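Local coordinates for serine protease pet (Escherichia coli, PDB 4OM9), which is a secreted autotransporter enterotoxin of enteroaggregative strains that acts as a serine protease, probably cleaving the cytoskeletal protein alpha-fodrin inside host cells, at residues A[444-449]-A[626-631]; A[398-403]-A[423-428]; A[472-477]-A[620-625]; A[418-423]-A[438-443]. One frame throughout, in Å; residues are numbered along the deposited sequence.

Contact 1 of 4, residues A[444-449]-A[626-631]; sequences AATDSG and GKNITG
Thr446 lies against the backbone and side chains of Asn628 and Ile629, where a projecting loop of the chain, containing the short antiparallel pair 629-630 and 635-636, folds back onto a turn at the end of a beta-helix strand. Its CB passes 3.6 Å from Asn628 OD1. From there the side chain divides. With chi1 at 65°, OG1 stands between the backbone N and the carbonyl carbon of its own residue; it comes no nearer to the loop than 4.2 Å, from Gly626 O, and packs against the carbonyl carbon of Thr425. CG2 is anti to the carbonyl carbon and makes the main approach. This methyl sits 3.3 Å from Asn628 CB and 3.4 Å from Ile629 CG1, a tight fit, as the Thr446 and Asn628 side chains slide past each other in opposite directions. Beyond it, Ile629 CD1 reaches the carbonyl of Ala444, 3.8 Å from its O. Asn628 OD1 comes within 3.2 Å of Thr446 CA, and ND2 of the same amide is hydrogen-bonded to the backbone O of Arg637, next to the partner strand 635-636. One direct hydrogen bond joins the two segments: Gly626 N gives its proton to Thr446 O at 3.1 Å, tilted from the carbonyl plane. Between these two segments the contact is thus mostly close packing of methyl and methylene groups, with one backbone hydrogen bond at Gly626.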
loop_
_atom_site.group_PDB
_atom_site.type_symbol
_atom_site.label_atom_id
_atom_site.label_comp_id
_atom_site.label_asym_id
_atom_site.label_seq_id
_atom_site.Cartn_x
_atom_site.Cartn_y
_atom_site.Cartn_z
ATOM N N ALA A 444 6.936 15.182 8.822
ATOM C CA ALA A 444 7.722 14.298 9.670
ATOM C C ALA A 444 6.881 13.170 10.282
ATOM O O ALA A 444 6.466 13.235 11.454
ATOM C CB ALA A 444 8.412 15.087 10.754
ATOM N N ALA A 445 6.675 12.120 9.477
ATOM C CA ALA A 445 5.833 10.987 9.827
ATOM C C ALA A 445 6.694 9.759 9.814
ATOM O O ALA A 445 7.477 9.618 8.881
ATOM C CB ALA A 445 4.688 10.859 8.836
ATOM N N THR A 446 6.604 8.887 10.832
ATOM C CA THR A 446 7.430 7.670 10.809
ATOM C C THR A 446 6.735 6.514 10.133
ATOM O O THR A 446 7.394 5.656 9.597
ATOM C CB THR A 446 7.875 7.179 12.223
ATOM O OG1 THR A 446 6.740 6.764 13.006
ATOM C CG2 THR A 446 8.523 8.271 12.934
ATOM N N ASP A 447 5.413 6.487 10.159
ATOM C CA ASP A 447 4.704 5.343 9.613
ATOM C C ASP A 447 3.281 5.653 9.168
ATOM O O ASP A 447 2.762 6.728 9.393
ATOM C CB ASP A 447 4.681 4.182 10.640
ATOM C CG ASP A 447 3.929 4.540 11.936
ATOM O OD1 ASP A 447 2.852 5.165 11.852
ATOM O OD2 ASP A 447 4.397 4.161 13.037
ATOM N N SER A 448 2.640 4.655 8.587
ATOM C CA SER A 448 1.326 4.822 8.005
ATOM C C SER A 448 0.223 4.832 9.033
ATOM O O SER A 448 -0.951 4.709 8.679
ATOM C CB SER A 448 1.067 3.709 6.995
ATOM O OG SER A 448 1.242 2.462 7.611
ATOM N N GLY A 449 0.598 4.933 10.308
ATOM C CA GLY A 449 -0.358 5.247 11.352
ATOM C C GLY A 449 -0.785 6.713 11.262
ATOM O O GLY A 449 -1.826 7.095 11.801
ATOM N N GLY A 626 9.825 3.915 10.438
ATOM C CA GLY A 626 9.285 3.405 11.676
ATOM C C GLY A 626 10.028 3.918 12.890
ATOM O O GLY A 626 9.535 3.797 14.002
ATOM N N LYS A 627 11.208 4.497 12.698
ATOM C CA LYS A 627 11.914 5.138 13.816
ATOM C C LYS A 627 12.496 6.501 13.404
ATOM O O LYS A 627 13.669 6.801 13.652
ATOM C CB LYS A 627 13.016 4.205 14.356
ATOM C CG LYS A 627 13.970 3.656 13.319
ATOM C CD LYS A 627 14.518 2.298 13.749
ATOM C CE LYS A 627 15.926 2.402 14.314
ATOM N NZ LYS A 627 16.413 1.064 14.807
ATOM N N ASN A 628 11.664 7.317 12.757
ATOM C CA ASN A 628 12.098 8.599 12.212
ATOM C C ASN A 628 12.137 9.745 13.236
ATOM O O ASN A 628 12.804 10.756 13.015
ATOM C CB ASN A 628 11.182 9.006 11.055
ATOM C CG ASN A 628 11.254 8.044 9.877
ATOM O OD1 ASN A 628 10.335 7.261 9.654
ATOM N ND2 ASN A 628 12.338 8.118 9.108
ATOM N N ILE A 629 11.414 9.602 14.342
ATOM C CA ILE A 629 11.404 10.651 15.337
ATOM C C ILE A 629 12.493 10.453 16.394
ATOM O O ILE A 629 12.644 9.347 16.956
ATOM C CB ILE A 629 10.042 10.748 16.040
ATOM C CG1 ILE A 629 8.904 10.875 15.015
ATOM C CG2 ILE A 629 10.036 11.906 17.038
ATOM C CD1 ILE A 629 9.074 12.011 14.002
ATOM N N THR A 630 13.238 11.529 16.669
ATOM C CA THR A 630 14.372 11.472 17.594
ATOM C C THR A 630 14.314 12.516 18.696
ATOM O O THR A 630 13.309 13.211 18.857
ATOM C CB THR A 630 15.685 11.634 16.855
ATOM O OG1 THR A 630 15.626 12.810 16.049
ATOM C CG2 THR A 630 15.912 10.438 15.938
ATOM N N GLY A 631 15.386 12.596 19.481
ATOM C CA GLY A 631 15.461 13.538 20.588
ATOM C C GLY A 631 14.300 13.495 21.565
ATOM O O GLY A 631 13.928 12.448 22.079
HETATM O O HOH W 1 6.670 1.970 13.767
#

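Contact 2 of 4, residues A[398-403]-A[423-428]; sequences YVAGGP and FFTENG
Val399 and Phe424 are paired in parallel, as are Tyr398 and Phe423, so that two successive coils of the right-handed parallel beta-helix stack on one another. Val399 supplies both halves of the strand bonding: its N donates to Phe423 O at 2.7 Å, nearly straight at 163°, and its O accepts from Thr425 N at 2.9 Å. The same O has a weak second donor in Thr425 OG1. Past the strands the hydrogen bonding carries on through the turns. Gly401 N gives to Glu426 O at 3.1 Å, and Gly402 N gives to Gly428 O from above the carbonyl plane. Thr425 to Gly428 form a type II turn, closed by Gly428 N on Thr425 O, which presents the Glu426 and Gly428 carbonyls to the neighbouring coil. Gly401, Gly402 and Gly428 all have positive phi. Gly401 O is taken up by Arg115 NH1 of the protease domain, and the phenol of Tyr398 also turns to that domain, its OH bonded to Glu113 OE2 and Ser87 N. CG of Tyr398 is anti to the backbone N (chi1 164°), and the ring then runs obliquely past Thr425, CE2 lying 3.2 Å from OG1. On the other face of the sheet Val399 and Phe424 stand side by side, pointing the same way, with Val399 CB 3.8 Å from Phe424 CD2.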
loop_
_atom_site.group_PDB
_atom_site.type_symbol
_atom_site.label_atom_id
_atom_site.label_comp_id
_atom_site.label_asym_id
_atom_site.label_seq_id
_atom_site.Cartn_x
_atom_site.Cartn_y
_atom_site.Cartn_z
ATOM N N TYR A 398 4.095 16.897 19.051
ATOM C CA TYR A 398 4.479 15.487 18.967
ATOM C C TYR A 398 3.233 14.639 19.112
ATOM O O TYR A 398 2.512 14.739 20.102
ATOM C CB TYR A 398 5.522 15.170 20.028
ATOM C CG TYR A 398 5.839 13.722 20.408
ATOM C CD1 TYR A 398 5.132 13.087 21.424
ATOM C CD2 TYR A 398 6.937 13.046 19.847
ATOM C CE1 TYR A 398 5.464 11.805 21.836
ATOM C CE2 TYR A 398 7.271 11.745 20.236
ATOM C CZ TYR A 398 6.525 11.135 21.243
ATOM O OH TYR A 398 6.822 9.876 21.693
ATOM N N VAL A 399 2.952 13.855 18.074
ATOM C CA VAL A 399 1.762 13.024 18.016
ATOM C C VAL A 399 2.180 11.567 18.128
ATOM O O VAL A 399 2.954 11.072 17.297
ATOM C CB VAL A 399 0.992 13.263 16.725
ATOM C CG1 VAL A 399 -0.364 12.564 16.748
ATOM C CG2 VAL A 399 0.836 14.769 16.504
ATOM N N ALA A 400 1.692 10.888 19.158
ATOM C CA ALA A 400 2.099 9.506 19.403
ATOM C C ALA A 400 0.935 8.550 19.667
ATOM O O ALA A 400 -0.118 8.942 20.182
ATOM C CB ALA A 400 3.077 9.455 20.576
ATOM N N GLY A 401 1.124 7.290 19.271
ATOM C CA GLY A 401 0.374 6.200 19.868
ATOM C C GLY A 401 -0.832 5.723 19.103
ATOM O O GLY A 401 -1.379 4.654 19.399
ATOM N N GLY A 402 -1.285 6.527 18.152
ATOM C CA GLY A 402 -2.346 6.083 17.254
ATOM C C GLY A 402 -3.638 6.883 17.197
ATOM O O GLY A 402 -4.052 7.315 16.127
ATOM N N PRO A 403 -4.312 7.058 18.345
ATOM C CA PRO A 403 -5.694 7.517 18.233
ATOM C C PRO A 403 -5.898 9.012 18.468
ATOM O O PRO A 403 -7.046 9.422 18.563
ATOM C CB PRO A 403 -6.394 6.713 19.322
ATOM C CG PRO A 403 -5.343 6.619 20.400
ATOM C CD PRO A 403 -3.979 6.688 19.728
ATOM N N PHE A 423 5.188 16.400 14.435
ATOM C CA PHE A 423 5.997 15.197 14.359
ATOM C C PHE A 423 5.124 14.069 14.845
ATOM O O PHE A 423 4.416 14.219 15.839
ATOM C CB PHE A 423 7.278 15.326 15.198
ATOM C CG PHE A 423 8.112 16.531 14.840
ATOM C CD1 PHE A 423 7.805 17.791 15.357
ATOM C CD2 PHE A 423 9.190 16.412 13.967
ATOM C CE1 PHE A 423 8.551 18.910 14.997
ATOM C CE2 PHE A 423 9.942 17.525 13.605
ATOM C CZ PHE A 423 9.624 18.771 14.122
ATOM N N PHE A 424 5.158 12.956 14.118
ATOM C CA PHE A 424 4.313 11.819 14.400
ATOM C C PHE A 424 5.201 10.616 14.620
ATOM O O PHE A 424 5.809 10.163 13.660
ATOM C CB PHE A 424 3.365 11.521 13.241
ATOM C CG PHE A 424 2.642 12.728 12.674
ATOM C CD1 PHE A 424 3.278 13.598 11.806
ATOM C CD2 PHE A 424 1.299 12.937 12.948
ATOM C CE1 PHE A 424 2.605 14.698 11.281
ATOM C CE2 PHE A 424 0.612 14.025 12.406
ATOM C CZ PHE A 424 1.264 14.913 11.587
ATOM N N THR A 425 5.313 10.112 15.862
ATOM C CA THR A 425 6.046 8.866 16.077
ATOM C C THR A 425 5.203 7.668 15.754
ATOM O O THR A 425 4.167 7.774 15.113
ATOM C CB THR A 425 6.502 8.615 17.523
ATOM O OG1 THR A 425 5.876 9.531 18.416
ATOM C CG2 THR A 425 8.004 8.625 17.663
ATOM N N GLU A 426 5.658 6.543 16.302
ATOM C CA GLU A 426 5.076 5.228 16.123
ATOM C C GLU A 426 3.567 5.292 16.291
ATOM O O GLU A 426 3.074 5.833 17.287
ATOM C CB GLU A 426 5.704 4.239 17.127
ATOM C CG GLU A 426 5.498 2.750 16.807
ATOM C CD GLU A 426 6.137 1.822 17.855
ATOM O OE1 GLU A 426 7.091 1.099 17.505
ATOM O OE2 GLU A 426 5.685 1.821 19.027
ATOM N N ASN A 427 2.862 4.782 15.283
ATOM C CA ASN A 427 1.397 4.697 15.232
ATOM C C ASN A 427 0.721 6.032 14.954
ATOM O O ASN A 427 -0.467 6.075 14.622
ATOM C CB ASN A 427 0.841 4.073 16.513
ATOM C CG ASN A 427 1.227 2.595 16.658
ATOM O OD1 ASN A 427 1.316 1.861 15.671
ATOM N ND2 ASN A 427 1.466 2.163 17.889
ATOM N N GLY A 428 1.480 7.113 15.086
ATOM C CA GLY A 428 1.032 8.438 14.704
ATOM C C GLY A 428 -0.302 8.925 15.236
ATOM O O GLY A 428 -0.618 8.759 16.421
#

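Contact 3 of 4, residues A[472-477]-A[620-625]; sequences IYHGNV and YIDLYS
Tyr620 begins the meeting of strand 618-622, which pairs antiparallel with strand 640-644, with the beta-helix coil that carries Ile472 and His474. Its CB rests 3.7 Å from Ile472 CD1, the two side chains crossing at a slant while the phenol ring is directed elsewhere. Ile621 turns its own side chain from the coil, and Ile472 CD1 merely skirts its carbonyl carbon. Asp622 makes the polar link: with CG anti to the backbone N (chi1 174°), OD2 accepts the NE2 proton of His474 at 2.7 Å. The bond is nearly straight (161°) and uses the anti lone pair, with ring and carboxylate planes only 7° apart. OD2 is also bonded by Asn628 ND2 and, weakly, by Gln638 NE2. His474 ND1 has a weak bond to Asp499 OD2, so the buried imidazole lies between two carboxylates, which could favour its protonated form. The other oxygen of Asp622 shapes the chain that follows. OD1 accepts from Tyr624 N, two residues on, at 2.9 Å: an Asx turn, which lies inside the type I turn closed by Ser625 N on Asp622 O. The turn brings Ser625 over one face of the imidazole. There its OG, hydrogen-bonded to Asp522 OD1 of another loop, stands 3.7 Å from His474 CE1.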
loop_
_atom_site.group_PDB
_atom_site.type_symbol
_atom_site.label_atom_id
_atom_site.label_comp_id
_atom_site.label_asym_id
_atom_site.label_seq_id
_atom_site.Cartn_x
_atom_site.Cartn_y
_atom_site.Cartn_z
ATOM N N ILE A 472 10.546 10.722 1.578
ATOM C CA ILE A 472 9.434 9.784 1.568
ATOM C C ILE A 472 8.410 10.124 2.651
ATOM O O ILE A 472 8.750 10.197 3.817
ATOM C CB ILE A 472 9.904 8.332 1.759
ATOM C CG1 ILE A 472 11.076 8.032 0.827
ATOM C CG2 ILE A 472 8.745 7.374 1.503
ATOM C CD1 ILE A 472 11.542 6.570 0.848
ATOM N N TYR A 473 7.163 10.338 2.239
ATOM C CA TYR A 473 6.061 10.465 3.175
ATOM C C TYR A 473 5.549 9.061 3.433
ATOM O O TYR A 473 5.080 8.385 2.499
ATOM C CB TYR A 473 4.955 11.376 2.627
ATOM C CG TYR A 473 3.733 11.473 3.519
ATOM C CD1 TYR A 473 3.854 11.806 4.881
ATOM C CD2 TYR A 473 2.453 11.262 3.003
ATOM C CE1 TYR A 473 2.737 11.899 5.694
ATOM C CE2 TYR A 473 1.330 11.349 3.806
ATOM C CZ TYR A 473 1.473 11.675 5.152
ATOM O OH TYR A 473 0.352 11.754 5.956
ATOM N N HIS A 474 5.696 8.609 4.683
ATOM C CA HIS A 474 5.257 7.290 5.106
ATOM C C HIS A 474 3.775 7.270 5.509
ATOM O O HIS A 474 3.198 6.203 5.694
ATOM C CB HIS A 474 6.090 6.796 6.290
ATOM C CG HIS A 474 7.505 6.402 5.956
ATOM N ND1 HIS A 474 7.823 5.429 5.028
ATOM C CD2 HIS A 474 8.679 6.794 6.513
ATOM C CE1 HIS A 474 9.139 5.272 4.993
ATOM N NE2 HIS A 474 9.678 6.085 5.882
ATOM N N GLY A 475 3.165 8.443 5.685
ATOM C CA GLY A 475 1.797 8.521 6.188
ATOM C C GLY A 475 0.727 8.498 5.104
ATOM O O GLY A 475 1.024 8.267 3.923
ATOM N N ASN A 476 -0.522 8.759 5.482
ATOM C CA ASN A 476 -1.602 8.743 4.500
ATOM C C ASN A 476 -2.241 10.113 4.224
ATOM O O ASN A 476 -1.923 11.115 4.866
ATOM C CB ASN A 476 -2.698 7.773 4.930
ATOM C CG ASN A 476 -2.147 6.470 5.447
ATOM O OD1 ASN A 476 -1.534 5.707 4.700
ATOM N ND2 ASN A 476 -2.360 6.202 6.742
ATOM N N VAL A 477 -3.128 10.123 3.231
ATOM C CA VAL A 477 -3.991 11.242 2.923
ATOM C C VAL A 477 -5.389 10.717 2.629
ATOM O O VAL A 477 -5.564 9.781 1.833
ATOM C CB VAL A 477 -3.496 12.061 1.685
ATOM C CG1 VAL A 477 -4.501 13.157 1.332
ATOM C CG2 VAL A 477 -2.127 12.653 1.933
ATOM N N TYR A 620 12.121 2.825 -3.430
ATOM C CA TYR A 620 12.841 3.541 -2.382
ATOM C C TYR A 620 12.542 2.975 -1.003
ATOM O O TYR A 620 11.413 2.606 -0.698
ATOM C CB TYR A 620 12.497 5.035 -2.425
ATOM C CG TYR A 620 12.815 5.664 -3.775
ATOM C CD1 TYR A 620 11.983 5.450 -4.869
ATOM C CD2 TYR A 620 13.949 6.455 -3.956
ATOM C CE1 TYR A 620 12.267 5.999 -6.098
ATOM C CE2 TYR A 620 14.238 7.011 -5.187
ATOM C CZ TYR A 620 13.386 6.782 -6.250
ATOM O OH TYR A 620 13.636 7.309 -7.482
ATOM N N ILE A 621 13.563 2.896 -0.168
ATOM C CA ILE A 621 13.338 2.531 1.226
ATOM C C ILE A 621 14.030 3.532 2.131
ATOM O O ILE A 621 14.958 4.243 1.705
ATOM C CB ILE A 621 13.833 1.107 1.555
ATOM C CG1 ILE A 621 15.349 1.007 1.410
ATOM C CG2 ILE A 621 13.144 0.090 0.674
ATOM C CD1 ILE A 621 15.930 -0.352 1.855
ATOM N N ASP A 622 13.565 3.559 3.381
ATOM C CA ASP A 622 14.002 4.497 4.401
ATOM C C ASP A 622 14.686 3.683 5.487
ATOM O O ASP A 622 14.050 2.868 6.144
ATOM C CB ASP A 622 12.783 5.286 4.923
ATOM C CG ASP A 622 13.093 6.211 6.127
ATOM O OD1 ASP A 622 14.275 6.441 6.465
ATOM O OD2 ASP A 622 12.115 6.728 6.715
ATOM N N LEU A 623 15.984 3.882 5.664
ATOM C CA LEU A 623 16.713 3.181 6.700
ATOM C C LEU A 623 16.247 3.510 8.141
ATOM O O LEU A 623 16.635 2.822 9.091
ATOM C CB LEU A 623 18.200 3.463 6.565
ATOM C CG LEU A 623 18.814 2.867 5.292
ATOM C CD1 LEU A 623 20.309 3.157 5.214
ATOM C CD2 LEU A 623 18.543 1.357 5.213
ATOM N N TYR A 624 15.418 4.538 8.303
ATOM C CA TYR A 624 14.887 4.856 9.620
ATOM C C TYR A 624 13.380 4.871 9.609
ATOM O O TYR A 624 12.740 5.446 10.506
ATOM C CB TYR A 624 15.398 6.195 10.119
ATOM C CG TYR A 624 16.886 6.260 10.303
ATOM C CD1 TYR A 624 17.506 5.563 11.336
ATOM C CD2 TYR A 624 17.677 7.035 9.459
ATOM C CE1 TYR A 624 18.877 5.627 11.522
ATOM C CE2 TYR A 624 19.052 7.095 9.629
ATOM C CZ TYR A 624 19.645 6.391 10.666
ATOM O OH TYR A 624 21.008 6.455 10.851
ATOM N N SER A 625 12.816 4.238 8.594
ATOM C CA SER A 625 11.390 3.970 8.555
ATOM C C SER A 625 10.901 3.367 9.890
ATOM O O SER A 625 11.503 2.426 10.421
ATOM C CB SER A 625 11.090 3.020 7.388
ATOM O OG SER A 625 9.747 2.603 7.409
#

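Contact 4 of 4, residues A[418-423]-A[438-443]; sequences DYAGIF and QTFKKI
Asp418 and Tyr419 run alongside Lys441 and Lys442 in the same direction, their CA atoms 4.7 and 5.2 Å apart, where two consecutive coils of the parallel beta-helix stack through a corner. Lys442 N donates to Asp418 O at 3.0 Å, close to straight at 160° but from above the carbonyl plane, and Tyr419 CA makes a CA-H...O contact of 3.2 Å with Lys442 O. Ala420 and Gly421 then both take left-handed backbone angles, bending the chain into strand 422-424. Among the side chains, Tyr419 and Lys442 lie side by side and point the same way. Lys442 O is near the plane of the phenol ring, at its edge, while Lys442 CB packs 3.6 Å from Tyr419 CE1; the bend at chi3 (-75°) places CE 3.8 Å from Tyr419 OH. Phe636, from the projecting loop, meets the same ring. Asp418 and Lys441 are likewise side by side, through their CB atoms, and a water joins Asp418 OD2 to Lys441 NZ, the latter link weak. Their charged atoms do not touch, so any attraction between them is probably modest. Inside the corner the packing is largely apolar: Ala420 CB lies 3.7 Å from Phe440 CE2, and Ile422 CG2 meets that ring in plane at its edge, where Tyr419 O also lies near the ring plane. Gln438, its chain bent at chi2, donates through NE2 to its neighbour Thr439 O and sets that nitrogen 3.5 Å from Ala420 CB.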
loop_
_atom_site.group_PDB
_atom_site.type_symbol
_atom_site.label_atom_id
_atom_site.label_comp_id
_atom_site.label_asym_id
_atom_site.label_seq_id
_atom_site.Cartn_x
_atom_site.Cartn_y
_atom_site.Cartn_z
ATOM N N ASP A 418 10.924 23.316 8.273
ATOM C CA ASP A 418 10.554 22.382 7.213
ATOM C C ASP A 418 9.350 21.486 7.531
ATOM O O ASP A 418 8.591 21.124 6.627
ATOM C CB ASP A 418 11.760 21.518 6.861
ATOM C CG ASP A 418 12.939 22.344 6.395
ATOM O OD1 ASP A 418 12.743 23.539 6.081
ATOM O OD2 ASP A 418 14.058 21.797 6.331
ATOM N N TYR A 419 9.160 21.138 8.801
ATOM C CA TYR A 419 8.096 20.205 9.134
ATOM C C TYR A 419 6.844 20.859 9.705
ATOM O O TYR A 419 5.955 20.158 10.172
ATOM C CB TYR A 419 8.619 19.131 10.106
ATOM C CG TYR A 419 9.965 18.562 9.701
ATOM C CD1 TYR A 419 10.080 17.655 8.650
ATOM C CD2 TYR A 419 11.119 18.966 10.338
ATOM C CE1 TYR A 419 11.319 17.150 8.270
ATOM C CE2 TYR A 419 12.355 18.471 9.968
ATOM C CZ TYR A 419 12.455 17.572 8.938
ATOM O OH TYR A 419 13.700 17.083 8.600
ATOM N N ALA A 420 6.759 22.190 9.653
ATOM C CA ALA A 420 5.609 22.922 10.200
ATOM C C ALA A 420 5.395 22.562 11.669
ATOM O O ALA A 420 4.269 22.594 12.185
ATOM C CB ALA A 420 4.353 22.639 9.392
ATOM N N GLY A 421 6.490 22.196 12.330
ATOM C CA GLY A 421 6.491 21.947 13.756
ATOM C C GLY A 421 5.560 20.858 14.258
ATOM O O GLY A 421 5.057 20.961 15.372
ATOM N N ILE A 422 5.333 19.819 13.455
ATOM C CA ILE A 422 4.573 18.676 13.933
ATOM C C ILE A 422 5.253 17.356 13.525
ATOM O O ILE A 422 5.872 17.218 12.455
ATOM C CB ILE A 422 3.096 18.753 13.454
ATOM C CG1 ILE A 422 2.269 17.605 14.053
ATOM C CG2 ILE A 422 2.994 18.834 11.925
ATOM C CD1 ILE A 422 0.771 17.832 14.040
ATOM N N PHE A 423 5.188 16.400 14.435
ATOM C CA PHE A 423 5.997 15.197 14.359
ATOM C C PHE A 423 5.124 14.069 14.845
ATOM O O PHE A 423 4.416 14.219 15.839
ATOM C CB PHE A 423 7.278 15.326 15.198
ATOM C CG PHE A 423 8.112 16.531 14.840
ATOM C CD1 PHE A 423 7.805 17.791 15.357
ATOM C CD2 PHE A 423 9.190 16.412 13.967
ATOM C CE1 PHE A 423 8.551 18.910 14.997
ATOM C CE2 PHE A 423 9.942 17.525 13.605
ATOM C CZ PHE A 423 9.624 18.771 14.122
ATOM N N GLN A 438 -2.269 23.926 4.094
ATOM C CA GLN A 438 -1.010 23.836 4.823
ATOM C C GLN A 438 0.125 23.366 3.929
ATOM O O GLN A 438 -0.043 22.499 3.082
ATOM C CB GLN A 438 -1.123 22.897 6.026
ATOM C CG GLN A 438 0.208 22.735 6.789
ATOM C CD GLN A 438 0.614 23.992 7.580
ATOM O OE1 GLN A 438 -0.227 24.614 8.244
ATOM N NE2 GLN A 438 1.905 24.363 7.517
ATOM N N THR A 439 1.286 23.966 4.142
ATOM C CA THR A 439 2.476 23.675 3.367
ATOM C C THR A 439 3.536 23.044 4.237
ATOM O O THR A 439 3.802 23.521 5.336
ATOM C CB THR A 439 3.062 24.948 2.750
ATOM O OG1 THR A 439 2.076 25.579 1.921
ATOM C CG2 THR A 439 4.322 24.623 1.953
ATOM N N PHE A 440 4.132 21.971 3.743
ATOM C CA PHE A 440 5.311 21.400 4.354
ATOM C C PHE A 440 6.430 21.331 3.320
ATOM O O PHE A 440 6.209 20.943 2.167
ATOM C CB PHE A 440 5.060 19.978 4.887
ATOM C CG PHE A 440 3.874 19.834 5.807
ATOM C CD1 PHE A 440 2.586 19.777 5.303
ATOM C CD2 PHE A 440 4.064 19.637 7.181
ATOM C CE1 PHE A 440 1.502 19.594 6.143
ATOM C CE2 PHE A 440 2.993 19.445 8.028
ATOM C CZ PHE A 440 1.706 19.429 7.507
ATOM N N LYS A 441 7.631 21.695 3.723
ATOM C CA LYS A 441 8.800 21.262 3.008
ATOM C C LYS A 441 8.845 19.718 3.087
ATOM O O LYS A 441 9.112 19.040 2.095
ATOM C CB LYS A 441 10.041 21.885 3.625
ATOM C CG LYS A 441 11.297 21.800 2.802
ATOM C CD LYS A 441 11.656 23.156 2.194
ATOM C CE LYS A 441 13.138 23.181 1.818
ATOM N NZ LYS A 441 13.583 21.887 1.179
ATOM N N LYS A 442 8.557 19.188 4.282
ATOM C CA LYS A 442 8.546 17.748 4.575
ATOM C C LYS A 442 7.571 17.430 5.718
ATOM O O LYS A 442 7.546 18.143 6.723
ATOM C CB LYS A 442 9.948 17.249 4.953
ATOM C CG LYS A 442 10.865 16.982 3.777
ATOM C CD LYS A 442 12.209 16.405 4.206
ATOM C CE LYS A 442 13.119 17.463 4.824
ATOM N NZ LYS A 442 14.552 17.049 4.761
ATOM N N ILE A 443 6.759 16.382 5.568
ATOM C CA ILE A 443 5.974 15.907 6.704
ATOM C C ILE A 443 6.798 14.926 7.524
ATOM O O ILE A 443 7.295 13.937 6.979
ATOM C CB ILE A 443 4.691 15.193 6.297
ATOM C CG1 ILE A 443 3.840 16.067 5.403
ATOM C CG2 ILE A 443 3.918 14.780 7.543
ATOM C CD1 ILE A 443 3.080 15.250 4.316
HETATM O O HOH W 2 15.828 22.421 3.639
#

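How the contacts relate
Contacts 2 and 4 both stack successive coils of the beta-helix and share strand 422-424, which takes strand 397-399 on one flank and 444-445 on the other; contact 2 is bonded mostly through backbone, whereas contact 4, at a partly exposed corner, has more side-chain packing, one backbone bond and a loosely held water between an aspartate and a lysine. Contacts 1 and 3 are buried and instead fasten the projecting loop to the coils, one mostly by methyl packing with a backbone bond, the other by a histidine-carboxylate hydrogen bond. The sites interlock: Asp447 OD2 in contact 1 receives Asn427 N of contact 2, Ser448 O receives Asn476 ND2 of contact 3, and Ala444 CB packs on Tyr419 of contact 4.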